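Local atomic coordinates of F5/8 type C domain protein (PDB entry 7JRM), a protein that probably recognises mucin-type glycans through a calcium-bearing carbohydrate-binding module, as part of a larger O-glycopeptidase of Clostridium perfringens. Residues E12-K26 / E72-T84. Numbering follows the deposited sequence. Where two conformers were deposited one is given.
Sequences ENLAYSMDEKVDLMK and ECSRTIAVTDKET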
ATOM      1  N   GLU A  12      -6.308 -20.799  27.503  0.60 27.44           N
ATOM      2  CA  GLU A  12      -6.436 -19.549  28.236  0.60 28.54           C
ATOM      3  C   GLU A  12      -6.800 -18.411  27.289  0.60 24.54           C
ATOM      4  O   GLU A  12      -6.670 -18.521  26.067  0.60 24.54           O
ATOM      5  CB  GLU A  12      -5.139 -19.219  28.982  0.60 28.42           C
ATOM      6  CG  GLU A  12      -4.726 -20.278  29.991  0.60 29.21           C
ATOM      7  CD  GLU A  12      -3.540 -19.856  30.835  0.60 28.25           C
ATOM      8  OE1 GLU A  12      -2.789 -18.953  30.407  0.60 29.00           O
ATOM      9  OE2 GLU A  12      -3.360 -20.429  31.930  0.60 27.14           O
ATOM     10  N   ASN A  13      -7.261 -17.309  27.875  1.00 24.05           N
ATOM     11  CA  ASN A  13      -7.648 -16.147  27.089  1.00 22.78           C
ATOM     12  C   ASN A  13      -6.423 -15.491  26.462  1.00 20.46           C
ATOM     13  O   ASN A  13      -5.376 -15.351  27.099  1.00 21.01           O
ATOM     14  CB  ASN A  13      -8.395 -15.140  27.964  1.00 18.47           C
ATOM     15  CG  ASN A  13      -9.777 -15.625  28.360  1.00 21.94           C
ATOM     16  OD1 ASN A  13     -10.382 -16.446  27.671  1.00 23.77           O
ATOM     17  ND2 ASN A  13     -10.285 -15.113  29.475  1.00 24.52           N
ATOM     18  N   LEU A  14      -6.563 -15.085  25.202  1.00 20.96           N
ATOM     19  CA  LEU A  14      -5.479 -14.482  24.443  1.00 19.97           C
ATOM     20  C   LEU A  14      -5.862 -13.078  23.994  1.00 22.52           C
ATOM     21  O   LEU A  14      -7.035 -12.692  24.015  1.00 17.83           O
ATOM     22  CB  LEU A  14      -5.120 -15.332  23.216  1.00 23.37           C
ATOM     23  CG  LEU A  14      -4.231 -16.556  23.435  1.00 26.87           C
ATOM     24  CD1 LEU A  14      -4.160 -17.381  22.162  1.00 29.86           C
ATOM     25  CD2 LEU A  14      -2.840 -16.139  23.884  1.00 28.01           C
ATOM     26  N   ALA A  15      -4.850 -12.319  23.579  1.00 18.68           N
ATOM     27  CA  ALA A  15      -5.038 -10.979  23.042  1.00 21.19           C
ATOM     28  C   ALA A  15      -4.023 -10.742  21.935  1.00 19.85           C
ATOM     29  O   ALA A  15      -2.838 -11.044  22.104  1.00 22.48           O
ATOM     30  CB  ALA A  15      -4.891  -9.912  24.133  1.00 20.01           C
ATOM     31  N   TYR A  16      -4.490 -10.207  20.810  1.00 25.20           N
ATOM     32  CA  TYR A  16      -3.639  -9.923  19.666  1.00 19.10           C
ATOM     33  C   TYR A  16      -3.817  -8.471  19.245  1.00 18.76           C
ATOM     34  O   TYR A  16      -4.838  -7.839  19.529  1.00 14.38           O
ATOM     35  CB  TYR A  16      -3.954 -10.846  18.480  1.00 21.08           C
ATOM     36  CG  TYR A  16      -3.444 -12.259  18.636  1.00 20.34           C
ATOM     37  CD1 TYR A  16      -2.152 -12.599  18.254  1.00 23.65           C
ATOM     38  CD2 TYR A  16      -4.256 -13.258  19.156  1.00 22.89           C
ATOM     39  CE1 TYR A  16      -1.683 -13.892  18.391  1.00 28.90           C
ATOM     40  CE2 TYR A  16      -3.796 -14.554  19.296  1.00 25.93           C
ATOM     41  CZ  TYR A  16      -2.509 -14.864  18.913  1.00 29.89           C
ATOM     42  OH  TYR A  16      -2.048 -16.153  19.052  1.00 31.49           O
ATOM     43  N   SER A  17      -2.803  -7.944  18.564  1.00 18.89           N
ATOM     44  CA  SER A  17      -2.864  -6.600  18.018  1.00 23.39           C
ATOM     45  C   SER A  17      -3.422  -6.647  16.595  1.00 24.45           C
ATOM     46  O   SER A  17      -3.752  -7.710  16.063  1.00 26.20           O
ATOM     47  CB  SER A  17      -1.485  -5.942  18.062  1.00 22.88           C
ATOM     48  OG  SER A  17      -0.763  -6.179  16.867  1.00 31.58           O
ATOM     49  N   MET A  18      -3.529  -5.475  15.966  1.00 23.64           N
ATOM     50  CA  MET A  18      -4.168  -5.399  14.656  1.00 24.30           C
ATOM     51  C   MET A  18      -3.303  -6.007  13.557  1.00 29.90           C
ATOM     52  O   MET A  18      -3.836  -6.584  12.603  1.00 33.43           O
ATOM     53  CB  MET A  18      -4.503  -3.945  14.318  1.00 23.62           C
ATOM     54  CG  MET A  18      -5.624  -3.352  15.156  1.00 20.19           C
ATOM     55  SD  MET A  18      -7.105  -4.383  15.195  1.00 28.26           S
ATOM     56  CE  MET A  18      -7.676  -4.226  13.505  1.00 24.57           C
ATOM     57  N   ASP A  19      -1.982  -5.895  13.670  1.00 29.69           N
ATOM     58  CA  ASP A  19      -1.078  -6.351  12.623  1.00 30.18           C
ATOM     59  C   ASP A  19      -0.571  -7.771  12.838  1.00 30.22           C
ATOM     60  O   ASP A  19       0.142  -8.294  11.975  1.00 30.98           O
ATOM     61  CB  ASP A  19       0.116  -5.398  12.506  1.00 33.90           C
ATOM     62  CG  ASP A  19      -0.306  -3.958  12.292  1.00 33.18           C
ATOM     63  OD1 ASP A  19      -0.539  -3.574  11.128  1.00 37.88           O
ATOM     64  OD2 ASP A  19      -0.403  -3.213  13.289  1.00 31.40           O
ATOM     65  N   GLU A  20      -0.916  -8.408  13.952  1.00 29.88           N
ATOM     66  CA  GLU A  20      -0.412  -9.737  14.258  1.00 29.87           C
ATOM     67  C   GLU A  20      -1.285 -10.810  13.618  1.00 34.45           C
ATOM     68  O   GLU A  20      -2.496 -10.639  13.450  1.00 34.65           O
ATOM     69  CB  GLU A  20      -0.345  -9.951  15.772  1.00 30.90           C
ATOM     70  CG  GLU A  20       0.701  -9.092  16.466  1.00 31.96           C
ATOM     71  CD  GLU A  20       0.606  -9.162  17.978  1.00 29.22           C
ATOM     72  OE1 GLU A  20      -0.525  -9.154  18.507  1.00 25.87           O
ATOM     73  OE2 GLU A  20       1.665  -9.224  18.637  1.00 33.92           O
ATOM     74  N   LYS A  21      -0.650 -11.924  13.258  1.00 36.82           N
ATOM     75  CA  LYS A  21      -1.356 -13.057  12.672  1.00 36.23           C
ATOM     76  C   LYS A  21      -1.971 -13.897  13.783  1.00 34.40           C
ATOM     77  O   LYS A  21      -1.256 -14.408  14.653  1.00 32.90           O
ATOM     78  CB  LYS A  21      -0.404 -13.896  11.822  1.00 35.23           C
ATOM     79  CG  LYS A  21      -1.068 -15.070  11.119  1.00 27.38           C
ATOM     80  CD  LYS A  21      -2.123 -14.600  10.132  1.00 35.71           C
ATOM     81  CE  LYS A  21      -2.435 -15.677   9.105  1.00 38.28           C
ATOM     82  NZ  LYS A  21      -3.626 -15.327   8.280  1.00 43.30           N
ATOM     83  N   VAL A  22      -3.292 -14.042  13.756  1.00 36.65           N
ATOM     84  CA  VAL A  22      -4.009 -14.743  14.816  1.00 36.50           C
ATOM     85  C   VAL A  22      -3.882 -16.245  14.594  1.00 35.67           C
ATOM     86  O   VAL A  22      -4.288 -16.767  13.551  1.00 35.08           O
ATOM     87  CB  VAL A  22      -5.481 -14.314  14.867  1.00 33.92           C
ATOM     88  CG1 VAL A  22      -6.314 -15.348  15.612  1.00 32.20           C
ATOM     89  CG2 VAL A  22      -5.612 -12.948  15.522  1.00 30.62           C
ATOM     90  N   ASP A  23      -3.310 -16.939  15.575  1.00 35.40           N
ATOM     91  CA  ASP A  23      -3.247 -18.396  15.584  1.00 37.27           C
ATOM     92  C   ASP A  23      -4.331 -18.899  16.529  1.00 32.27           C
ATOM     93  O   ASP A  23      -4.204 -18.775  17.752  1.00 34.66           O
ATOM     94  CB  ASP A  23      -1.863 -18.883  16.013  1.00 32.89           C
ATOM     95  CG  ASP A  23      -1.747 -20.396  16.008  1.00 37.14           C
ATOM     96  OD1 ASP A  23      -2.565 -21.059  15.336  1.00 37.78           O
ATOM     97  OD2 ASP A  23      -0.832 -20.924  16.675  1.00 32.67           O
ATOM     98  N   LEU A  24      -5.399 -19.463  15.961  1.00 32.80           N
ATOM     99  CA  LEU A  24      -6.534 -19.903  16.766  1.00 32.97           C
ATOM    100  C   LEU A  24      -6.189 -21.072  17.678  1.00 31.74           C
ATOM    101  O   LEU A  24      -6.944 -21.352  18.616  1.00 31.60           O
ATOM    102  CB  LEU A  24      -7.703 -20.285  15.858  1.00 29.72           C
ATOM    103  CG  LEU A  24      -8.414 -19.134  15.146  1.00 36.44           C
ATOM    104  CD1 LEU A  24      -9.563 -19.665  14.313  1.00 39.18           C
ATOM    105  CD2 LEU A  24      -8.907 -18.102  16.147  1.00 30.85           C
ATOM    106  N   MET A  25      -5.076 -21.756  17.428  1.00 32.64           N
ATOM    107  CA  MET A  25      -4.660 -22.899  18.229  1.00 34.09           C
ATOM    108  C   MET A  25      -3.535 -22.559  19.198  1.00 34.86           C
ATOM    109  O   MET A  25      -3.001 -23.460  19.851  1.00 37.03           O
ATOM    110  CB  MET A  25      -4.234 -24.050  17.316  1.00 33.56           C
ATOM    111  CG  MET A  25      -5.317 -24.505  16.354  1.00 33.09           C
ATOM    112  SD  MET A  25      -6.625 -25.418  17.189  1.00 43.73           S
ATOM    113  CE  MET A  25      -5.651 -26.579  18.141  1.00 36.71           C
ATOM    114  N   LYS A  26      -3.168 -21.284  19.306  1.00 31.22           N
ATOM    115  CA  LYS A  26      -2.088 -20.878  20.198  1.00 33.02           C
ATOM    116  C   LYS A  26      -2.504 -21.085  21.651  1.00 33.49           C
ATOM    117  O   LYS A  26      -3.522 -20.545  22.096  1.00 34.06           O
ATOM    118  CB  LYS A  26      -1.721 -19.417  19.946  1.00 36.25           C
ATOM    119  CG  LYS A  26      -0.755 -18.829  20.963  1.00 33.42           C
ATOM    120  CD  LYS A  26       0.546 -19.614  21.015  1.00 43.89           C
ATOM    121  CE  LYS A  26       1.710 -18.719  21.405  1.00 45.65           C
ATOM    122  NZ  LYS A  26       3.021 -19.388  21.179  1.00 46.37           N
ATOM    123  N   GLU A  72     -14.238 -30.787  26.203  1.00 47.66           N
ATOM    124  CA  GLU A  72     -14.432 -29.475  25.606  1.00 46.61           C
ATOM    125  C   GLU A  72     -13.887 -28.388  26.520  1.00 41.41           C
ATOM    126  O   GLU A  72     -13.852 -28.538  27.744  1.00 43.29           O
ATOM    127  CB  GLU A  72     -15.915 -29.202  25.314  1.00 46.11           C
ATOM    128  CG  GLU A  72     -16.489 -30.034  24.179  1.00 48.46           C
ATOM    129  CD  GLU A  72     -18.004 -30.062  24.191  1.00 49.55           C
ATOM    130  OE1 GLU A  72     -18.597 -29.696  25.228  1.00 52.74           O
ATOM    131  OE2 GLU A  72     -18.602 -30.452  23.166  1.00 50.04           O
ATOM    132  N   CYS A  73     -13.461 -27.289  25.903  1.00 43.67           N
ATOM    133  CA  CYS A  73     -13.012 -26.109  26.627  1.00 35.24           C
ATOM    134  C   CYS A  73     -13.258 -24.888  25.752  1.00 36.05           C
ATOM    135  O   CYS A  73     -13.397 -24.995  24.531  1.00 35.82           O
ATOM    136  CB  CYS A  73     -11.532 -26.210  27.020  1.00 35.59           C
ATOM    137  SG  CYS A  73     -10.376 -25.684  25.734  1.00 40.90           S
ATOM    138  N   SER A  74     -13.312 -23.722  26.392  1.00 25.75           N
ATOM    139  CA  SER A  74     -13.614 -22.482  25.694  1.00 32.91           C
ATOM    140  C   SER A  74     -12.675 -21.382  26.165  1.00 29.53           C
ATOM    141  O   SER A  74     -12.270 -21.343  27.330  1.00 26.71           O
ATOM    142  CB  SER A  74     -15.072 -22.055  25.912  1.00 29.31           C
ATOM    143  OG  SER A  74     -15.273 -20.705  25.531  1.00 37.07           O
ATOM    144  N   ARG A  75     -12.335 -20.487  25.240  1.00 26.91           N
ATOM    145  CA  ARG A  75     -11.491 -19.341  25.548  1.00 27.09           C
ATOM    146  C   ARG A  75     -11.798 -18.229  24.555  1.00 27.02           C
ATOM    147  O   ARG A  75     -12.298 -18.474  23.453  1.00 25.13           O
ATOM    148  CB  ARG A  75     -10.000 -19.708  25.516  1.00 26.70           C
ATOM    149  CG  ARG A  75      -9.514 -20.269  24.186  1.00 27.26           C
ATOM    150  CD  ARG A  75      -8.842 -19.197  23.338  1.00 20.95           C
ATOM    151  NE  ARG A  75      -8.052 -19.765  22.249  1.00 28.89           N
ATOM    152  CZ  ARG A  75      -6.756 -20.044  22.332  1.00 26.46           C
ATOM    153  NH1 ARG A  75      -6.095 -19.811  23.457  1.00 29.37           N
ATOM    154  NH2 ARG A  75      -6.120 -20.558  21.288  1.00 30.70           N
ATOM    155  N   THR A  76     -11.492 -17.001  24.959  1.00 20.50           N
ATOM    156  CA  THR A  76     -11.730 -15.828  24.134  1.00 21.89           C
ATOM    157  C   THR A  76     -10.423 -15.314  23.542  1.00 19.20           C
ATOM    158  O   THR A  76      -9.356 -15.434  24.148  1.00 20.19           O
ATOM    159  CB  THR A  76     -12.404 -14.715  24.942  1.00 19.94           C
ATOM    160  OG1 THR A  76     -11.547 -14.319  26.021  1.00 20.66           O
ATOM    161  CG2 THR A  76     -13.736 -15.195  25.503  1.00 22.70           C
ATOM    162  N   ILE A  77     -10.519 -14.740  22.345  1.00 22.50           N
ATOM    163  CA  ILE A  77      -9.376 -14.168  21.642  1.00 21.67           C
ATOM    164  C   ILE A  77      -9.737 -12.746  21.242  1.00 20.85           C
ATOM    165  O   ILE A  77     -10.657 -12.537  20.443  1.00 20.37           O
ATOM    166  CB  ILE A  77      -8.978 -14.994  20.408  1.00 24.06           C
ATOM    167  CG1 ILE A  77      -8.533 -16.398  20.825  1.00 25.03           C
ATOM    168  CG2 ILE A  77      -7.878 -14.289  19.629  1.00 19.64           C
ATOM    169  CD1 ILE A  77      -8.002 -17.236  19.684  1.00 28.17           C
ATOM    170  N   ALA A  78      -9.015 -11.774  21.790  1.00 22.49           N
ATOM    171  CA  ALA A  78      -9.277 -10.365  21.536  1.00 21.59           C
ATOM    172  C   ALA A  78      -8.271  -9.810  20.536  1.00 17.31           C
ATOM    173  O   ALA A  78      -7.075 -10.101  20.614  1.00 21.04           O
ATOM    174  CB  ALA A  78      -9.220  -9.557  22.834  1.00 17.66           C
ATOM    175  N   VAL A  79      -8.767  -9.009  19.597  1.00 22.05           N
ATOM    176  CA  VAL A  79      -7.939  -8.330  18.606  1.00 19.54           C
ATOM    177  C   VAL A  79      -8.072  -6.837  18.868  1.00 19.32           C
ATOM    178  O   VAL A  79      -9.117  -6.239  18.579  1.00 20.93           O
ATOM    179  CB  VAL A  79      -8.348  -8.683  17.170  1.00 25.76           C
ATOM    180  CG1 VAL A  79      -7.490  -7.923  16.170  1.00 23.00           C
ATOM    181  CG2 VAL A  79      -8.240 -10.185  16.943  1.00 23.42           C
ATOM    182  N   THR A  80      -7.020  -6.232  19.411  1.00 19.82           N
ATOM    183  CA  THR A  80      -7.061  -4.865  19.907  1.00 19.37           C
ATOM    184  C   THR A  80      -6.099  -3.979  19.125  1.00 20.01           C
ATOM    185  O   THR A  80      -5.321  -4.446  18.289  1.00 17.59           O
ATOM    186  CB  THR A  80      -6.724  -4.817  21.403  1.00 16.96           C
ATOM    187  OG1 THR A  80      -5.375  -5.257  21.603  1.00 15.07           O
ATOM    188  CG2 THR A  80      -7.663  -5.723  22.187  1.00 16.51           C
ATOM    189  N   ASP A  81      -6.158  -2.679  19.415  1.00 17.67           N
ATOM    190  CA  ASP A  81      -5.315  -1.700  18.739  1.00 19.25           C
ATOM    191  C   ASP A  81      -4.529  -0.858  19.740  1.00 16.29           C
ATOM    192  O   ASP A  81      -3.401  -1.209  20.102  1.00 19.80           O
ATOM    193  CB  ASP A  81      -6.161  -0.794  17.841  1.00 18.18           C
ATOM    194  CG  ASP A  81      -5.316   0.127  16.978  1.00 21.88           C
ATOM    195  OD1 ASP A  81      -4.133  -0.197  16.744  1.00 21.41           O
ATOM    196  OD2 ASP A  81      -5.835   1.173  16.536  1.00 18.05           O
ATOM    197  N   LYS A  82      -5.115   0.251  20.186  1.00 15.23           N
ATOM    198  CA  LYS A  82      -4.420   1.156  21.092  1.00 19.61           C
ATOM    199  C   LYS A  82      -4.226   0.511  22.459  1.00 19.55           C
ATOM    200  O   LYS A  82      -5.118  -0.167  22.979  1.00 18.72           O
ATOM    201  CB  LYS A  82      -5.196   2.464  21.237  1.00 19.93           C
ATOM    202  CG  LYS A  82      -5.327   3.262  19.950  1.00 23.30           C
ATOM    203  CD  LYS A  82      -4.000   3.359  19.215  1.00 18.79           C
ATOM    204  CE  LYS A  82      -4.072   4.378  18.089  1.00 28.22           C
ATOM    205  NZ  LYS A  82      -3.061   4.109  17.029  1.00 20.46           N
ATOM    206  N   GLU A  83      -3.051   0.730  23.042  1.00 19.08           N
ATOM    207  CA  GLU A  83      -2.715   0.191  24.350  1.00 19.90           C
ATOM    208  C   GLU A  83      -2.268   1.315  25.273  1.00 23.55           C
ATOM    209  O   GLU A  83      -1.693   2.314  24.830  1.00 20.94           O
ATOM    210  CB  GLU A  83      -1.615  -0.876  24.254  1.00 20.89           C
ATOM    211  CG  GLU A  83      -2.004  -2.089  23.426  1.00 19.11           C
ATOM    212  CD  GLU A  83      -0.831  -3.007  23.143  1.00 20.04           C
ATOM    213  OE1 GLU A  83       0.295  -2.690  23.580  1.00 14.47           O
ATOM    214  OE2 GLU A  83      -1.036  -4.047  22.482  1.00 19.30           O
ATOM    215  N   THR A  84      -2.545   1.142  26.563  1.00 19.05           N
ATOM    216  CA  THR A  84      -2.175   2.109  27.589  1.00 20.25           C
ATOM    217  C   THR A  84      -1.558   1.360  28.759  1.00 17.27           C
ATOM    218  O   THR A  84      -2.232   0.550  29.403  1.00 20.75           O
ATOM    219  CB  THR A  84      -3.387   2.920  28.059  1.00 20.93           C
ATOM    220  OG1 THR A  84      -4.027   3.531  26.932  1.00 16.77           O
ATOM    221  CG2 THR A  84      -2.955   3.999  29.041  1.00 18.83           C
TER
HETATM  222  O   HOH W   1     -12.548 -18.101  28.390  1.00 28.75           O
HETATM  223  O   HOH W   2      -9.440 -12.485  25.126  1.00 14.44           O
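Arg-75 reaches across from strand 70-79 to collect three backbone carbonyls of segment 12-26. A chi1 of 58° lodges CG between the two backbone arms, and a bend at chi2 carries the chain past Glu-12: CB and CD each lie 3.6 Å from Glu-12 O, and CG passes close to the same oxygen. NE turns instead to the hydroxyl of Tyr-61. CZ lies 3.3 Å from Lys-26 O; beyond it, NH1 bonds Glu-12 O at 3.0 Å, NH2 bonds Leu-24 O at 2.9 Å, and both nitrogens converge end-on upon Lys-26 O, NH2 at 2.7 Å. All three oxygens lie close to the guanidinium plane, so the bonds fix the rotation of the group, and Leu-14 CD1 covers one face. The grip ties the type I turn Asp-23 to Lys-26 to the sheet.

Alongside, Leu-14 lies opposite Ile-77 and bonds its two neighbours, through N to Thr-76 O and through O to Ala-78 N; Tyr-16, opposite Val-79, does the same with Ala-78 O and Thr-80 N. Asn-13 OD1 extends the pairing, receiving Thr-76 N almost straight (174°). Ile-77 CG2 meets the Tyr-16 ring at its edge, 3.8 Å from CD2, whereas Val-22 CA sits over the ring's centre.

Strand 14-16 forms one margin of the four-stranded sheet of the Ig-like domain, with strand 55-64 antiparallel on the other side of strand 70-79; Ala-15 and Ala-78 turn their methyls to strand 145-152 of the neighbouring antiparallel sheet.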